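PDB 3A32: threonine--tRNA ligase catalytic subunit from Aeropyrum pernix, which probably attaches threonine to tRNA(Thr) through a threonyl-AMP intermediate, and probably cannot deacylate mischarged seryl-tRNA(Thr) because it lacks the appropriate editing domain. Local coordinates for residues K365-K370 and E440-V445; E357-S362 and V401-K406; R191-G196 and F334-I339; A56-K61 and S451-L456; R389-E392 and K396-V399. One frame throughout, in Å; residues are numbered along the deposited sequence.

Contact 1: residues K365-K370 and E440-V445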
# COMPACT_ATOMS: atom_id res chain seq x y z
N LYS A 365 12.58 15.85 -17.59
CA LYS A 365 11.52 16.57 -16.86
C LYS A 365 10.13 16.14 -17.30
O LYS A 365 9.25 15.97 -16.47
CB LYS A 365 11.61 18.10 -17.02
CG LYS A 365 12.75 18.76 -16.26
CD LYS A 365 12.93 20.28 -16.71
CE LYS A 365 14.31 20.85 -16.26
NZ LYS A 365 15.06 19.95 -15.30
N GLY A 366 9.95 16.03 -18.62
CA GLY A 366 8.63 15.70 -19.15
C GLY A 366 8.19 14.30 -18.73
O GLY A 366 7.02 14.07 -18.38
N LEU A 367 9.11 13.34 -18.81
CA LEU A 367 8.83 11.92 -18.30
C LEU A 367 8.53 11.87 -16.80
O LEU A 367 7.62 11.15 -16.37
CB LEU A 367 10.01 11.01 -18.61
CG LEU A 367 10.14 10.82 -20.14
CD1 LEU A 367 11.46 10.15 -20.40
CD2 LEU A 367 8.98 10.01 -20.69
N LEU A 368 9.27 12.65 -16.00
CA LEU A 368 8.96 12.80 -14.57
C LEU A 368 7.58 13.34 -14.36
O LEU A 368 6.86 12.82 -13.56
CB LEU A 368 9.99 13.68 -13.85
CG LEU A 368 11.37 13.04 -13.59
CD1 LEU A 368 12.46 14.10 -13.43
CD2 LEU A 368 11.30 12.17 -12.34
N ASP A 369 7.17 14.35 -15.12
CA ASP A 369 5.82 14.92 -15.00
C ASP A 369 4.71 13.93 -15.40
O ASP A 369 3.58 14.03 -14.90
CB ASP A 369 5.68 16.19 -15.84
CG ASP A 369 6.49 17.36 -15.29
OD1 ASP A 369 7.04 17.30 -14.15
OD2 ASP A 369 6.56 18.38 -16.01
N LYS A 370 5.00 12.99 -16.32
CA LYS A 370 4.04 11.89 -16.60
C LYS A 370 3.98 10.80 -15.51
O LYS A 370 3.15 9.89 -15.55
CB LYS A 370 4.28 11.32 -17.99
CG LYS A 370 3.90 12.34 -19.10
CD LYS A 370 3.58 11.66 -20.38
CE LYS A 370 3.35 12.66 -21.48
NZ LYS A 370 1.96 13.17 -21.38
N GLU A 440 5.89 12.66 -25.55
CA GLU A 440 4.62 12.00 -25.83
C GLU A 440 4.87 10.64 -26.40
O GLU A 440 4.27 9.66 -25.96
CB GLU A 440 3.74 12.84 -26.76
CG GLU A 440 3.28 14.16 -26.15
CD GLU A 440 2.37 13.95 -24.89
OE1 GLU A 440 1.33 13.26 -25.01
OE2 GLU A 440 2.69 14.53 -23.81
N ASN A 441 5.79 10.58 -27.36
CA ASN A 441 6.16 9.37 -28.06
C ASN A 441 6.85 8.33 -27.16
O ASN A 441 6.63 7.13 -27.33
CB ASN A 441 7.09 9.72 -29.25
CG ASN A 441 6.36 10.48 -30.35
OD1 ASN A 441 5.14 10.56 -30.34
ND2 ASN A 441 7.11 11.02 -31.32
N LEU A 442 7.70 8.79 -26.23
CA LEU A 442 8.30 7.90 -25.25
C LEU A 442 7.23 7.40 -24.30
O LEU A 442 7.21 6.19 -23.94
CB LEU A 442 9.44 8.58 -24.48
CG LEU A 442 10.68 8.84 -25.35
CD1 LEU A 442 11.61 9.78 -24.73
CD2 LEU A 442 11.42 7.54 -25.67
N ALA A 443 6.30 8.28 -23.91
CA ALA A 443 5.19 7.85 -23.05
C ALA A 443 4.31 6.82 -23.74
O ALA A 443 3.84 5.87 -23.09
CB ALA A 443 4.36 9.02 -22.52
N ALA A 444 4.13 6.95 -25.07
CA ALA A 444 3.41 5.90 -25.84
C ALA A 444 4.08 4.52 -25.82
O ALA A 444 3.40 3.49 -25.76
CB ALA A 444 3.19 6.36 -27.35
N VAL A 445 5.41 4.50 -25.92
CA VAL A 445 6.17 3.25 -25.82
C VAL A 445 5.94 2.63 -24.43
O VAL A 445 5.74 1.42 -24.31
CB VAL A 445 7.67 3.51 -26.07
CG1 VAL A 445 8.53 2.39 -25.50
CG2 VAL A 445 7.97 3.73 -27.59

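Contact 2: residues E357-S362 and V401-K406. With SO4 (sulfate ion), chain D.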
# COMPACT_ATOMS: atom_id res chain seq x y z
N GLU A 357 21.93 18.79 -24.38
CA GLU A 357 21.69 18.98 -22.95
C GLU A 357 20.26 19.45 -22.73
O GLU A 357 19.58 18.90 -21.87
CB GLU A 357 22.76 19.90 -22.32
CG GLU A 357 22.40 20.45 -20.91
CD GLU A 357 22.40 19.36 -19.81
OE1 GLU A 357 23.19 18.39 -19.91
OE2 GLU A 357 21.60 19.48 -18.83
N ASP A 358 19.79 20.40 -23.53
CA ASP A 358 18.43 20.87 -23.42
C ASP A 358 17.39 19.80 -23.81
O ASP A 358 16.34 19.72 -23.20
CB ASP A 358 18.21 22.16 -24.24
CG ASP A 358 19.07 23.37 -23.72
OD1 ASP A 358 19.75 23.28 -22.65
OD2 ASP A 358 19.07 24.42 -24.40
N LEU A 359 17.65 19.01 -24.85
CA LEU A 359 16.77 17.89 -25.19
C LEU A 359 16.66 16.84 -24.08
O LEU A 359 15.55 16.50 -23.65
CB LEU A 359 17.15 17.26 -26.56
CG LEU A 359 16.13 16.26 -27.16
CD1 LEU A 359 14.76 16.88 -27.40
CD2 LEU A 359 16.66 15.57 -28.45
N ALA A 360 17.80 16.34 -23.60
CA ALA A 360 17.87 15.34 -22.53
C ALA A 360 17.14 15.80 -21.26
O ALA A 360 16.25 15.11 -20.73
CB ALA A 360 19.35 15.01 -22.20
N SER A 361 17.53 16.97 -20.79
CA SER A 361 16.93 17.63 -19.66
C SER A 361 15.40 17.83 -19.80
O SER A 361 14.64 17.48 -18.88
CB SER A 361 17.69 18.97 -19.43
OG SER A 361 17.06 19.78 -18.46
N SER A 362 14.94 18.35 -20.94
CA SER A 362 13.50 18.49 -21.16
C SER A 362 12.75 17.15 -21.22
O SER A 362 11.67 17.01 -20.62
CB SER A 362 13.21 19.26 -22.40
OG SER A 362 13.66 20.57 -22.23
N VAL A 401 17.44 5.76 -23.32
CA VAL A 401 17.19 6.77 -24.39
C VAL A 401 18.51 7.49 -24.63
O VAL A 401 19.04 8.13 -23.73
CB VAL A 401 16.04 7.77 -24.02
CG1 VAL A 401 15.80 8.81 -25.14
CG2 VAL A 401 14.72 7.00 -23.70
N PHE A 402 19.08 7.29 -25.80
CA PHE A 402 20.39 7.86 -26.12
C PHE A 402 20.21 9.14 -26.88
O PHE A 402 19.55 9.15 -27.93
CB PHE A 402 21.27 6.89 -26.92
CG PHE A 402 21.77 5.71 -26.10
CD1 PHE A 402 22.87 5.85 -25.26
CD2 PHE A 402 21.11 4.48 -26.15
CE1 PHE A 402 23.33 4.77 -24.49
CE2 PHE A 402 21.56 3.40 -25.39
CZ PHE A 402 22.67 3.53 -24.56
N ILE A 403 20.73 10.23 -26.33
CA ILE A 403 20.64 11.49 -27.02
C ILE A 403 22.01 12.05 -27.34
O ILE A 403 22.66 12.58 -26.47
CB ILE A 403 19.82 12.53 -26.31
CG1 ILE A 403 18.42 11.96 -25.98
CG2 ILE A 403 19.71 13.82 -27.26
CD1 ILE A 403 17.74 12.62 -24.89
N GLY A 404 22.43 11.86 -28.59
CA GLY A 404 23.67 12.46 -29.10
C GLY A 404 23.41 13.44 -30.26
O GLY A 404 22.27 13.78 -30.57
N ALA A 405 24.50 13.90 -30.86
CA ALA A 405 24.49 14.83 -31.99
C ALA A 405 23.61 14.33 -33.13
O ALA A 405 22.89 15.09 -33.73
CB ALA A 405 25.95 15.01 -32.49
N LYS A 406 23.73 13.05 -33.46
CA LYS A 406 22.98 12.40 -34.53
C LYS A 406 21.48 12.45 -34.25
O LYS A 406 20.68 12.71 -35.14
CB LYS A 406 23.45 10.93 -34.62
CG LYS A 406 22.91 10.20 -35.86
CD LYS A 406 23.51 8.76 -36.07
CE LYS A 406 25.05 8.68 -35.84
NZ LYS A 406 25.84 7.85 -36.90
S SO4 D . 23.28 4.81 -36.11
O1 SO4 D . 24.56 5.38 -36.51
O2 SO4 D . 22.49 4.60 -37.33
O3 SO4 D . 23.53 3.57 -35.39
O4 SO4 D . 22.65 5.71 -35.13

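Contact 3: residues R191-G196 and F334-I339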
# COMPACT_ATOMS: atom_id res chain seq x y z
N ARG A 191 1.39 -11.43 -17.13
CA ARG A 191 1.14 -10.02 -17.43
C ARG A 191 1.93 -9.06 -16.60
O ARG A 191 2.31 -7.98 -17.11
CB ARG A 191 -0.36 -9.70 -17.38
CG ARG A 191 -1.03 -10.46 -18.53
CD ARG A 191 -2.47 -10.20 -18.68
NE ARG A 191 -2.96 -11.12 -19.70
CZ ARG A 191 -4.21 -11.11 -20.18
NH1 ARG A 191 -5.10 -10.22 -19.72
NH2 ARG A 191 -4.55 -11.99 -21.11
N LEU A 192 2.18 -9.43 -15.34
CA LEU A 192 2.97 -8.59 -14.45
C LEU A 192 4.42 -8.93 -14.58
O LEU A 192 5.29 -8.05 -14.69
CB LEU A 192 2.50 -8.68 -12.99
CG LEU A 192 3.25 -7.84 -11.96
CD1 LEU A 192 3.17 -6.34 -12.29
CD2 LEU A 192 2.69 -8.12 -10.58
N PHE A 193 4.70 -10.23 -14.60
CA PHE A 193 6.09 -10.68 -14.62
C PHE A 193 6.62 -11.10 -16.00
O PHE A 193 7.82 -11.33 -16.15
CB PHE A 193 6.34 -11.71 -13.51
CG PHE A 193 6.24 -11.11 -12.10
CD1 PHE A 193 7.22 -10.23 -11.63
CD2 PHE A 193 5.14 -11.36 -11.29
CE1 PHE A 193 7.16 -9.63 -10.33
CE2 PHE A 193 5.07 -10.77 -10.01
CZ PHE A 193 6.11 -9.89 -9.52
N LYS A 194 5.75 -11.19 -17.01
CA LYS A 194 6.19 -11.69 -18.35
C LYS A 194 6.82 -13.08 -18.33
O LYS A 194 7.81 -13.34 -19.05
CB LYS A 194 7.17 -10.70 -18.98
CG LYS A 194 6.64 -9.26 -19.01
CD LYS A 194 5.36 -9.20 -19.89
CE LYS A 194 5.73 -9.59 -21.34
NZ LYS A 194 4.61 -9.28 -22.27
N LEU A 195 6.27 -13.97 -17.51
CA LEU A 195 6.74 -15.35 -17.43
C LEU A 195 5.71 -16.24 -18.09
O LEU A 195 4.59 -16.34 -17.62
CB LEU A 195 6.91 -15.78 -15.98
CG LEU A 195 8.01 -15.11 -15.12
CD1 LEU A 195 7.85 -15.48 -13.66
CD2 LEU A 195 9.39 -15.46 -15.61
N GLY A 196 6.06 -16.89 -19.17
CA GLY A 196 5.16 -17.82 -19.85
C GLY A 196 4.72 -19.02 -19.03
O GLY A 196 5.53 -19.73 -18.39
N PHE A 334 8.81 -3.44 -16.98
CA PHE A 334 8.78 -1.99 -16.99
C PHE A 334 8.08 -1.37 -15.76
O PHE A 334 8.59 -0.41 -15.19
CB PHE A 334 8.16 -1.46 -18.29
CG PHE A 334 8.05 0.04 -18.35
CD1 PHE A 334 9.07 0.80 -18.93
CD2 PHE A 334 6.90 0.68 -17.90
CE1 PHE A 334 8.96 2.20 -19.03
CE2 PHE A 334 6.79 2.07 -17.98
CZ PHE A 334 7.83 2.84 -18.55
N THR A 335 6.92 -1.92 -15.38
CA THR A 335 6.11 -1.31 -14.33
C THR A 335 6.81 -1.36 -12.93
O THR A 335 6.59 -0.49 -12.07
CB THR A 335 4.67 -1.91 -14.30
OG1 THR A 335 3.99 -1.60 -15.54
CG2 THR A 335 3.85 -1.28 -13.20
N LEU A 336 7.69 -2.34 -12.78
CA LEU A 336 8.40 -2.65 -11.54
C LEU A 336 9.90 -2.32 -11.52
O LEU A 336 10.61 -2.66 -10.57
CB LEU A 336 8.19 -4.14 -11.25
CG LEU A 336 6.73 -4.58 -11.03
CD1 LEU A 336 6.77 -6.06 -10.67
CD2 LEU A 336 5.93 -3.71 -9.97
N ALA A 337 10.40 -1.65 -12.56
CA ALA A 337 11.82 -1.36 -12.70
C ALA A 337 12.13 -0.14 -11.83
O ALA A 337 11.48 0.91 -11.95
CB ALA A 337 12.15 -1.08 -14.19
N PRO A 338 13.16 -0.24 -10.96
CA PRO A 338 13.57 0.96 -10.20
C PRO A 338 13.77 2.18 -11.14
O PRO A 338 13.18 3.24 -10.89
CB PRO A 338 14.88 0.51 -9.54
CG PRO A 338 14.70 -1.00 -9.35
CD PRO A 338 14.01 -1.42 -10.65
N ILE A 339 14.56 2.03 -12.21
CA ILE A 339 14.70 3.10 -13.22
C ILE A 339 13.93 2.69 -14.47
O ILE A 339 14.27 1.68 -15.12
CB ILE A 339 16.21 3.40 -13.55
CG1 ILE A 339 16.97 3.82 -12.28
CG2 ILE A 339 16.32 4.47 -14.67
CD1 ILE A 339 18.53 3.97 -12.44

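Contact 4: residues A56-K61 and S451-L456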
# COMPACT_ATOMS: atom_id res chain seq x y z
N ALA A 56 1.66 -3.65 -4.17
CA ALA A 56 0.45 -3.65 -3.35
C ALA A 56 -0.77 -3.22 -4.14
O ALA A 56 -1.85 -3.81 -4.01
CB ALA A 56 0.62 -2.72 -2.11
N GLU A 57 -0.58 -2.17 -4.95
CA GLU A 57 -1.61 -1.47 -5.69
C GLU A 57 -2.13 -2.31 -6.84
O GLU A 57 -3.34 -2.43 -7.03
CB GLU A 57 -1.03 -0.15 -6.23
CG GLU A 57 -1.99 0.53 -7.12
CD GLU A 57 -1.43 1.74 -7.92
OE1 GLU A 57 -0.46 2.36 -7.44
OE2 GLU A 57 -2.05 2.03 -9.01
N VAL A 58 -1.21 -2.84 -7.65
CA VAL A 58 -1.54 -3.78 -8.74
C VAL A 58 -2.21 -5.06 -8.23
O VAL A 58 -3.22 -5.45 -8.76
CB VAL A 58 -0.27 -4.18 -9.61
CG1 VAL A 58 -0.63 -5.30 -10.62
CG2 VAL A 58 0.31 -2.95 -10.34
N LEU A 59 -1.65 -5.70 -7.22
CA LEU A 59 -2.22 -6.93 -6.70
C LEU A 59 -3.56 -6.69 -6.02
O LEU A 59 -4.46 -7.49 -6.21
CB LEU A 59 -1.25 -7.67 -5.75
CG LEU A 59 0.07 -8.03 -6.44
CD1 LEU A 59 1.09 -8.58 -5.44
CD2 LEU A 59 -0.24 -9.03 -7.57
N ALA A 60 -3.68 -5.61 -5.24
CA ALA A 60 -4.94 -5.22 -4.63
C ALA A 60 -6.04 -4.99 -5.67
O ALA A 60 -7.12 -5.57 -5.58
CB ALA A 60 -4.78 -3.97 -3.70
N LYS A 61 -5.77 -4.14 -6.65
CA LYS A 61 -6.72 -3.86 -7.74
C LYS A 61 -7.05 -5.06 -8.60
O LYS A 61 -8.23 -5.24 -8.97
CB LYS A 61 -6.25 -2.67 -8.60
CG LYS A 61 -6.17 -1.35 -7.80
CD LYS A 61 -5.51 -0.20 -8.57
CE LYS A 61 -5.59 1.05 -7.71
NZ LYS A 61 -4.95 2.24 -8.35
N SER A 451 0.67 -2.02 -20.79
CA SER A 451 -0.60 -2.56 -21.24
C SER A 451 -1.01 -3.84 -20.53
O SER A 451 -2.15 -3.97 -20.08
CB SER A 451 -0.51 -2.81 -22.76
OG SER A 451 -1.81 -2.96 -23.21
N PRO A 452 -0.09 -4.83 -20.43
CA PRO A 452 -0.49 -6.04 -19.72
C PRO A 452 -0.85 -5.77 -18.24
O PRO A 452 -1.73 -6.45 -17.71
CB PRO A 452 0.79 -6.92 -19.77
CG PRO A 452 1.59 -6.41 -20.89
CD PRO A 452 1.30 -4.90 -20.90
N VAL A 453 -0.18 -4.82 -17.58
CA VAL A 453 -0.49 -4.50 -16.20
C VAL A 453 -1.84 -3.78 -16.11
O VAL A 453 -2.60 -4.07 -15.19
CB VAL A 453 0.65 -3.76 -15.44
CG1 VAL A 453 0.13 -3.14 -14.13
CG2 VAL A 453 1.77 -4.73 -15.09
N ARG A 454 -2.15 -2.90 -17.05
CA ARG A 454 -3.52 -2.35 -17.12
C ARG A 454 -4.64 -3.38 -17.23
O ARG A 454 -5.73 -3.14 -16.72
CB ARG A 454 -3.68 -1.41 -18.31
CG ARG A 454 -3.01 -0.07 -18.11
CD ARG A 454 -3.59 0.98 -19.04
NE ARG A 454 -3.60 0.56 -20.45
CZ ARG A 454 -2.55 0.61 -21.28
NH1 ARG A 454 -1.35 1.05 -20.85
NH2 ARG A 454 -2.72 0.24 -22.56
N SER A 455 -4.40 -4.48 -17.92
CA SER A 455 -5.48 -5.48 -18.07
C SER A 455 -5.70 -6.25 -16.76
O SER A 455 -6.73 -6.84 -16.55
CB SER A 455 -5.27 -6.45 -19.25
OG SER A 455 -4.24 -7.37 -18.94
N LEU A 456 -4.71 -6.25 -15.89
CA LEU A 456 -4.82 -6.86 -14.57
C LEU A 456 -5.51 -5.90 -13.61
O LEU A 456 -6.42 -6.29 -12.91
CB LEU A 456 -3.42 -7.15 -14.01
CG LEU A 456 -2.56 -8.26 -14.56
CD1 LEU A 456 -1.26 -8.26 -13.72
CD2 LEU A 456 -3.24 -9.60 -14.47

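Contact 5: residues R389-E392 and K396-V399. With SO4 (sulfate ion), chain B.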
# COMPACT_ATOMS: atom_id res chain seq x y z
N ARG A 389 28.09 0.06 -20.19
CA ARG A 389 28.46 -1.17 -19.53
C ARG A 389 28.21 -1.10 -18.01
O ARG A 389 27.63 -2.03 -17.46
CB ARG A 389 29.91 -1.56 -19.91
CG ARG A 389 30.84 -1.97 -18.76
CD ARG A 389 31.36 -3.43 -18.75
NE ARG A 389 31.18 -4.07 -17.43
CZ ARG A 389 31.67 -5.26 -17.05
NH1 ARG A 389 32.46 -5.97 -17.87
NH2 ARG A 389 31.40 -5.72 -15.83
N HIS A 390 28.59 -0.00 -17.35
CA HIS A 390 28.26 0.21 -15.95
C HIS A 390 26.75 0.24 -15.67
O HIS A 390 26.26 -0.41 -14.72
CB HIS A 390 28.93 1.47 -15.41
CG HIS A 390 30.43 1.38 -15.41
ND1 HIS A 390 31.22 2.34 -16.00
CD2 HIS A 390 31.27 0.45 -14.90
CE1 HIS A 390 32.49 2.01 -15.84
NE2 HIS A 390 32.56 0.86 -15.20
N ILE A 391 26.04 0.98 -16.51
CA ILE A 391 24.60 1.07 -16.42
C ILE A 391 23.97 -0.34 -16.56
O ILE A 391 23.14 -0.73 -15.76
CB ILE A 391 24.07 2.09 -17.47
CG1 ILE A 391 24.37 3.52 -17.02
CG2 ILE A 391 22.59 1.91 -17.74
CD1 ILE A 391 24.34 4.54 -18.14
N GLU A 392 24.40 -1.11 -17.57
CA GLU A 392 23.87 -2.47 -17.76
C GLU A 392 24.24 -3.47 -16.67
O GLU A 392 23.49 -4.44 -16.41
CB GLU A 392 24.33 -3.04 -19.10
CG GLU A 392 23.86 -2.22 -20.27
CD GLU A 392 22.31 -2.17 -20.42
OE1 GLU A 392 21.54 -2.55 -19.52
OE2 GLU A 392 21.85 -1.74 -21.48
N LYS A 396 20.50 -1.42 -14.74
CA LYS A 396 19.59 -2.15 -15.64
C LYS A 396 18.25 -1.43 -15.86
O LYS A 396 17.18 -1.98 -15.51
CB LYS A 396 19.35 -3.57 -15.12
CG LYS A 396 20.57 -4.46 -15.19
CD LYS A 396 20.36 -5.80 -14.52
CE LYS A 396 21.57 -6.68 -14.79
NZ LYS A 396 22.80 -6.23 -14.07
N PRO A 397 18.30 -0.18 -16.42
CA PRO A 397 17.07 0.60 -16.59
C PRO A 397 16.15 -0.12 -17.53
O PRO A 397 16.63 -0.82 -18.42
CB PRO A 397 17.57 1.92 -17.23
CG PRO A 397 19.05 1.99 -16.83
CD PRO A 397 19.47 0.54 -16.96
N ALA A 398 14.84 -0.01 -17.36
CA ALA A 398 13.91 -0.66 -18.29
C ALA A 398 14.14 -0.19 -19.73
O ALA A 398 14.23 -1.00 -20.64
CB ALA A 398 12.42 -0.45 -17.85
N VAL A 399 14.28 1.12 -19.94
CA VAL A 399 14.44 1.69 -21.30
C VAL A 399 15.62 2.66 -21.27
O VAL A 399 15.66 3.49 -20.39
CB VAL A 399 13.13 2.44 -21.75
CG1 VAL A 399 13.26 3.04 -23.18
CG2 VAL A 399 11.85 1.49 -21.70
S SO4 B . 25.07 -8.88 -15.20
O1 SO4 B . 24.93 -8.08 -16.44
O2 SO4 B . 24.15 -10.00 -14.97
O3 SO4 B . 26.37 -9.48 -15.37
O4 SO4 B . 24.98 -7.97 -14.06

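Contact 1: residues K365-K370 and E440-V445
Lys370 and Glu440 make the polar half of this contact, a salt bridge in which Lys370 NZ lies 2.9 Å from Glu440 OE2. The two side chains cross at about a right angle. The ammonium group comes in on the syn side of the carboxylate oxygen, 30° out of the carboxylate plane. A bend at the last torsion of the lysine (chi4 -81°) turns NZ toward Glu440, whose own chain folds at chi2 to bring the acid over from a CB that points away.

The apolar half lies beneath. The lysine's methylene chain passes over Ala443, and Lys370 CD sits tightly on Ala443 CB at 3.5 Å. One turn earlier, Leu367 sends CD2 to within 4.1 Å of Leu442 CB, a looser touch between two buried leucines that also cross at about a right angle. Phe372 packs against both Leu367 and Ala443. An alanine in place of Lys370 would probably leave Glu440 without its charge partner here and Ala443 without the methylene chain that packs on its methyl.

The two helices, 353-369 and 435-457, rest on the mixed sheet of the anticodon-binding domain, Leu367 touching Val374 and Leu442 touching Leu413 and Val415. The chemistry thus grades outward, from a small hydrocarbon core against the sheet to one ion pair near the surface, where solvent would probably weaken its pull.

Contact 2: residues E357-S362 and V401-K406
Ile403 carries this contact, reaching Leu359 and Ala360 on helix 353-369. The strand leads up to it through Val401, whose backbone is hydrogen-bonded to Ala342 and Ile344. Phe402 then turns to the other face of the sheet, against Leu384 and Val388 of helix 384-393.

At Ile403 the two branches divide the work. CG1 stands beside the backbone N (chi1 -54°), which carries CD1 onto the helix backbone, 3.6 Å from Ala360 CA. The methyl of Ala360 is close by, with its CB 3.9 Å from Ile403 CD1. The other branch, Ile403 CG2, meets Leu359 CD2 at 3.7 Å, and those two side chains cross at about a right angle. With only a methyl on Ala360, the isoleucine tip comes right up to the helix backbone.

Gly404, at the N-cap of helix 405-410, gives its N-H to Glu407 OE1. Lys406 takes no part in the contact with helix 353-369; its NZ lies 2.8 Å from O1 of a sulfate that Arg427 also holds and that probably came from the crystallisation liquor.

Within the anticodon-binding domain, helix 353-369 lies over strands 341-347 and 399-403: Ala360 also touches Val343 and Ala345, Ile403 touches Val343 and Leu413, and helix 384-393 packs on the opposite face.

Contact 3: residues R191-G196 and F334-I339
Leu192 and Leu336 meet through CD1 methyls placed by quite different torsions. In Leu192 the CG lies opposite the backbone N (chi1 180°), which carries CD1 to Leu336 although the bond from CA to CB does not point there. Leu336 keeps CG beside its N (chi1 -61°) and runs on extended, so that its CD1 touches both Leu192 and Phe193. Leu192 CD1 and Leu336 CD1 are 4.0 Å apart. Closer still is the aromatic ring, whose CE1 on Phe193 lies 3.6 Å from Leu336 CD1, the methyl approaching obliquely. Both partners cross Leu336 at about a right angle. The ring is itself backed by its neighbour in sequence, for Leu192 CG sits 3.9 Å above one face of Phe193, offset toward the rim.

The contact joins the class II synthetase core to the connection that leads into the anticodon-binding domain: residues 191-196 follow helix 174-191 of the core, while 334-339 run from a short 3-10 turn into strand 341-347. Lys194, the first residue to leave helical angles, has a positive phi and turns the chain off the helix. Arg328 grips this turn by hydrogen bonds to the carbonyls of Phe193 and Lys194. On the other segment Arg373 NH2 takes the carbonyls of Thr335 and Ala337. Helix 48-65 closes over the leucines, its Leu55 touching both Leu192 and Leu336, and the Phe193 ring meets that of Phe320 with planes at about 45°.

Contact 4: residues A56-K61 and S451-L456
Val58 and Val453 cross at about a right angle, branch against branch. Val453 CG1 touches both methyls of Val58, lying 3.8 Å from Val58 CG2 and slightly farther from CG1. Leu456, one turn on, points toward the same valine, its CD1 approaching Val58 CG1 at a loose 4.3 Å. Val58 thus lies against two successive turns of helix 435-457, which is kinked where the N atoms of Pro452 and Val453 lack bonds to the turn before. The axes of the two short helical segments pass 9.9 Å apart at 46°.

Polar groups keep to the flank. Lys61 NZ lies 3.0 Å from Glu57 OE2, above the carboxylate plane, and also bonds Gln459. The same lysine pairs with Glu57 of the second subunit, and the reverse pair repeats it. Helix 48-65, followed by a short strand, is consistent with motif 1 of class II synthetases, the dimer-forming element.

Between residues 56-61 and 451-456 no hydrogen bond forms, so these segments meet through branched hydrocarbon alone; just beyond, Arg65 bonds the carbonyl of Leu456, a polar tie between the helices. At the subunit boundary the lysines probably offset the crowding of two glutamates from the paired subunits.

Contact 5: residues R389-E392 and K396-V399
Two peptide carbonyls near the end of helix 384-393, those of Ile391 and Glu392, each accept a bond from Lys396. Ile391 O accepts Lys396 N at 2.9 Å, the donor tilted 22° from the carbonyl plane and the N-H nearly straight at 163°. The next carbonyl, Glu392 O, takes Lys396 NZ at 3.0 Å, again with the donor a little off its plane. The pyrrolidine ring of Pro397 is touched at CD and CG by Ile391 CG2, with the Ile391 CG2 to Pro397 CD pair tight at 3.5 Å.

Lys396 thus grips the helix end with both its backbone and its side chain. Its chain is extended as far as CE, then bends (chi4 70°) to bring NZ back over the helix end. Lys396 NZ is also 2.8 Å from O4 of a sulfate, probably from the crystallisation liquor, which Lys7 and Tyr12 hold as well. A leucine here is likely to leave Glu392 O without its lysine donor and the anion with one positive partner fewer. The carboxylate of Glu392 turns elsewhere, to salt bridges with Arg425 and Arg331.

The contact closes the C-terminal end of helix 384-393 and starts the short connection to strand 399-403 of the anticodon-binding domain: Pro397 packs on Ile339 and Ala342, Val399 is hydrogen-bonded to Gln340 and Ala342, and its side chain touches Val415 and Val417 of strand 412-419.

Contacts 1, 2 and 5 belong to the anticodon-binding domain. Contacts 1 and 2 share helix 353-369, with centres 14 Å apart, and touch where Leu442 packs on Val401; contact 5 sits in the connection leading into the strand of contact 2. Contacts 3 and 4, 11 Å apart, touch directly, Leu192 meeting Val453 and Leu456. Along the chain contact 4 encloses all the others, contact 3 closes before contact 1 opens, and contacts 1 and 2 interlock. Helix 435-457 serves contacts 1 and 4, while Ile339 O bonds Ala398 N between contacts 3 and 5. The long C-terminal helix and the interdomain connection thereby tie the anticodon-binding domain to the synthetase core.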